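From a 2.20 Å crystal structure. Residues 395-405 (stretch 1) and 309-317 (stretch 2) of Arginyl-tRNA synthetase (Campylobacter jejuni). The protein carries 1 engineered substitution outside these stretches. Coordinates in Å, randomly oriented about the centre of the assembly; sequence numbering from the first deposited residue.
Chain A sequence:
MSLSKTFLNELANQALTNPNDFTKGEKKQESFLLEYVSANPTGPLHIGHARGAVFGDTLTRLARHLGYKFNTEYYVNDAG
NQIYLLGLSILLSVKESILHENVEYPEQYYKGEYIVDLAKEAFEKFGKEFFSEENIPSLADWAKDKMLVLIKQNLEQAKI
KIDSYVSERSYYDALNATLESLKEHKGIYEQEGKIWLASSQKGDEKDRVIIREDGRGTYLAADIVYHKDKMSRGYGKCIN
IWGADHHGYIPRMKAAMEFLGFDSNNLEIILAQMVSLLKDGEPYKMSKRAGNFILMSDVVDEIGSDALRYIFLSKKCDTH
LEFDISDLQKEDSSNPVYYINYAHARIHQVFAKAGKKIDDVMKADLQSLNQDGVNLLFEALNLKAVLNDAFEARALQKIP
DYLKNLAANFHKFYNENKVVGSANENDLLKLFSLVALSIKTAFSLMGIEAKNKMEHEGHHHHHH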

# COMPACT_ATOMS: atom_id res chain seq x y z
N ALA A 395 4.54 8.38 9.63
CA ALA A 395 5.68 8.79 8.82
C ALA A 395 6.50 7.58 8.37
O ALA A 395 7.57 7.29 8.92
CB ALA A 395 6.56 9.78 9.61
N LEU A 396 6.00 6.86 7.38
CA LEU A 396 6.62 5.61 6.96
C LEU A 396 7.97 5.78 6.26
O LEU A 396 8.75 4.83 6.20
CB LEU A 396 5.66 4.76 6.11
CG LEU A 396 4.32 4.41 6.75
CD1 LEU A 396 3.48 3.52 5.85
CD2 LEU A 396 4.49 3.77 8.11
N GLN A 397 8.25 6.99 5.76
CA GLN A 397 9.54 7.29 5.14
C GLN A 397 10.72 7.27 6.11
O GLN A 397 11.86 7.22 5.67
CB GLN A 397 9.50 8.63 4.38
CG GLN A 397 9.60 9.89 5.24
CD GLN A 397 8.31 10.23 5.98
OE1 GLN A 397 7.24 9.71 5.66
NE2 GLN A 397 8.42 11.11 6.97
N LYS A 398 10.43 7.28 7.41
CA LYS A 398 11.45 7.05 8.44
C LYS A 398 12.06 5.65 8.35
O LYS A 398 13.20 5.44 8.77
CB LYS A 398 10.86 7.26 9.84
CG LYS A 398 10.32 8.67 10.15
CD LYS A 398 11.36 9.55 10.84
CE LYS A 398 10.75 10.87 11.33
NZ LYS A 398 9.72 10.69 12.40
N ILE A 399 11.32 4.69 7.81
CA ILE A 399 11.86 3.34 7.63
C ILE A 399 12.99 3.28 6.56
O ILE A 399 14.09 2.83 6.88
CB ILE A 399 10.75 2.24 7.43
CG1 ILE A 399 9.72 2.27 8.57
CG2 ILE A 399 11.37 0.85 7.35
CD1 ILE A 399 8.52 1.32 8.34
N PRO A 400 12.73 3.72 5.29
CA PRO A 400 13.85 3.86 4.34
C PRO A 400 15.00 4.77 4.82
O PRO A 400 16.16 4.45 4.57
CB PRO A 400 13.20 4.48 3.10
CG PRO A 400 11.77 4.14 3.19
CD PRO A 400 11.44 4.04 4.64
N ASP A 401 14.68 5.88 5.49
CA ASP A 401 15.69 6.79 6.03
C ASP A 401 16.63 6.11 7.03
O ASP A 401 17.84 6.34 7.00
CB ASP A 401 15.05 8.00 6.71
CG ASP A 401 14.41 8.97 5.73
OD1 ASP A 401 13.71 9.90 6.20
OD2 ASP A 401 14.59 8.81 4.50
N TYR A 402 16.06 5.30 7.91
CA TYR A 402 16.81 4.55 8.92
C TYR A 402 17.77 3.60 8.22
O TYR A 402 18.95 3.52 8.57
CB TYR A 402 15.85 3.75 9.82
CG TYR A 402 16.53 2.71 10.70
CD1 TYR A 402 17.12 3.07 11.91
CD2 TYR A 402 16.59 1.38 10.31
CE1 TYR A 402 17.77 2.11 12.71
CE2 TYR A 402 17.24 0.42 11.09
CZ TYR A 402 17.82 0.79 12.28
OH TYR A 402 18.44 -0.16 13.06
N LEU A 403 17.24 2.89 7.23
CA LEU A 403 17.94 1.84 6.53
C LEU A 403 19.09 2.40 5.69
O LEU A 403 20.18 1.81 5.67
CB LEU A 403 16.95 1.11 5.64
CG LEU A 403 16.75 -0.39 5.80
CD1 LEU A 403 17.07 -0.91 7.20
CD2 LEU A 403 15.33 -0.70 5.41
N LYS A 404 18.83 3.52 5.02
CA LYS A 404 19.83 4.27 4.27
C LYS A 404 21.04 4.62 5.13
O LYS A 404 22.18 4.34 4.76
CB LYS A 404 19.24 5.57 3.74
CG LYS A 404 18.94 5.58 2.26
CD LYS A 404 18.76 7.02 1.75
CE LYS A 404 17.61 7.75 2.45
NZ LYS A 404 17.40 9.13 1.91
N ASN A 405 20.77 5.24 6.28
CA ASN A 405 21.82 5.65 7.19
C ASN A 405 22.55 4.47 7.81
O ASN A 405 23.76 4.50 7.97
CB ASN A 405 21.25 6.57 8.27
CG ASN A 405 20.72 7.88 7.70
OD1 ASN A 405 21.28 8.44 6.76
ND2 ASN A 405 19.63 8.36 8.27
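Stretch 2 (309-317) RYIFLSKKC

Stretch 1 opens with a type I turn from Ala395 to Lys398 and runs on as a helix through Asn405. Stretch 2 enters at Arg309 in a helix that begins earlier in the chain, passes through a type I turn from Ile311 to Ser314, and continues as an extended segment at Lys315 and Lys316. Ser314 OG reinforces the turn with a hydrogen bond to Ile311 O (2.7 Å). The nearest CA atoms are those of Gln397 and Ser314, 4.9 Å apart. Tyr310 lies by Pro400 and Lys404, Lys316 by Gln397, so the contacts follow in reverse order along the two stretches, which cross obliquely.

No direct hydrogen bond joins the stretches; the contact rests on packing. Leu313 is central. Its CD1 lies 3.8 Å from Leu396 CB, and its CD2 lies 3.9 Å from Pro400 CD. Gln397 CA makes a CA-H...O contact with Leu313 O at 3.3 Å. Pro400 CB packs obliquely on the Tyr310 ring, 3.7 Å from CE2. Tyr310 is in the t rotamer (chi1 -170°), and its OH reaches Lys404 CG at 3.2 Å.

Water bridges both ends. Water 2 donates to Gln397 OE1 (2.6 Å) and accepts from Cys317 N (3.2 Å). Water 1 hydrogen-bonds Tyr310 OH (3.0 Å) and weakly accepts from Lys404 NZ (3.3 Å).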

# COMPACT_ATOMS: atom_id res chain seq x y z
N ARG A 309 8.52 -0.75 -3.91
CA ARG A 309 8.27 -0.68 -2.48
C ARG A 309 9.16 0.35 -1.79
O ARG A 309 8.79 0.90 -0.76
CB ARG A 309 8.45 -2.06 -1.84
CG ARG A 309 7.42 -3.14 -2.25
CD ARG A 309 5.98 -2.73 -2.00
NE ARG A 309 5.68 -2.52 -0.58
CZ ARG A 309 4.95 -3.33 0.18
NH1 ARG A 309 4.43 -4.44 -0.33
NH2 ARG A 309 4.75 -3.04 1.46
N TYR A 310 10.34 0.62 -2.36
CA TYR A 310 11.24 1.60 -1.78
C TYR A 310 10.85 3.01 -2.19
O TYR A 310 10.62 3.87 -1.34
CB TYR A 310 12.71 1.34 -2.16
CG TYR A 310 13.66 2.22 -1.36
CD1 TYR A 310 13.95 3.54 -1.76
CD2 TYR A 310 14.23 1.76 -0.18
CE1 TYR A 310 14.79 4.36 -1.00
CE2 TYR A 310 15.07 2.56 0.58
CZ TYR A 310 15.34 3.86 0.17
OH TYR A 310 16.18 4.64 0.93
N ILE A 311 10.82 3.24 -3.50
CA ILE A 311 10.60 4.54 -4.09
C ILE A 311 9.31 5.15 -3.58
O ILE A 311 9.29 6.30 -3.15
CB ILE A 311 10.56 4.44 -5.64
CG1 ILE A 311 11.94 4.10 -6.18
CG2 ILE A 311 10.07 5.74 -6.26
CD1 ILE A 311 11.92 3.53 -7.60
N PHE A 312 8.24 4.35 -3.57
CA PHE A 312 6.91 4.87 -3.23
C PHE A 312 6.68 5.10 -1.73
O PHE A 312 5.65 5.65 -1.33
CB PHE A 312 5.81 4.01 -3.87
CG PHE A 312 5.63 4.30 -5.34
CD1 PHE A 312 4.69 5.23 -5.77
CD2 PHE A 312 6.43 3.68 -6.29
CE1 PHE A 312 4.53 5.52 -7.12
CE2 PHE A 312 6.28 3.97 -7.65
CZ PHE A 312 5.33 4.89 -8.06
N LEU A 313 7.65 4.70 -0.92
CA LEU A 313 7.61 4.93 0.52
C LEU A 313 8.57 6.04 0.95
O LEU A 313 8.53 6.47 2.10
CB LEU A 313 7.97 3.64 1.25
CG LEU A 313 7.45 3.45 2.66
CD1 LEU A 313 5.95 3.15 2.64
CD2 LEU A 313 8.22 2.35 3.34
N SER A 314 9.39 6.51 0.02
CA SER A 314 10.62 7.23 0.35
C SER A 314 10.45 8.70 0.71
O SER A 314 11.40 9.34 1.15
CB SER A 314 11.65 7.08 -0.79
OG SER A 314 11.19 7.73 -1.96
N LYS A 315 9.26 9.24 0.51
CA LYS A 315 9.01 10.62 0.91
C LYS A 315 7.64 10.75 1.57
O LYS A 315 6.72 10.00 1.22
CB LYS A 315 9.17 11.58 -0.29
CG LYS A 315 9.33 13.08 0.05
CD LYS A 315 10.68 13.45 0.71
CE LYS A 315 10.62 13.49 2.26
NZ LYS A 315 9.53 14.34 2.81
N LYS A 316 7.54 11.69 2.51
CA LYS A 316 6.29 12.01 3.22
C LYS A 316 5.08 12.02 2.29
O LYS A 316 5.13 12.62 1.21
CB LYS A 316 6.42 13.35 3.96
CG LYS A 316 5.34 13.64 4.99
CD LYS A 316 5.71 14.87 5.81
CE LYS A 316 4.80 15.07 7.02
NZ LYS A 316 3.52 15.74 6.67
N CYS A 317 4.02 11.33 2.72
CA CYS A 317 2.88 10.94 1.89
C CYS A 317 2.14 12.08 1.20
O CYS A 317 1.71 11.95 0.05
CB CYS A 317 1.90 10.10 2.71
SG CYS A 317 0.91 8.94 1.71
O HOH W 1 15.56 7.39 -0.18
O HOH W 2 4.83 9.18 4.99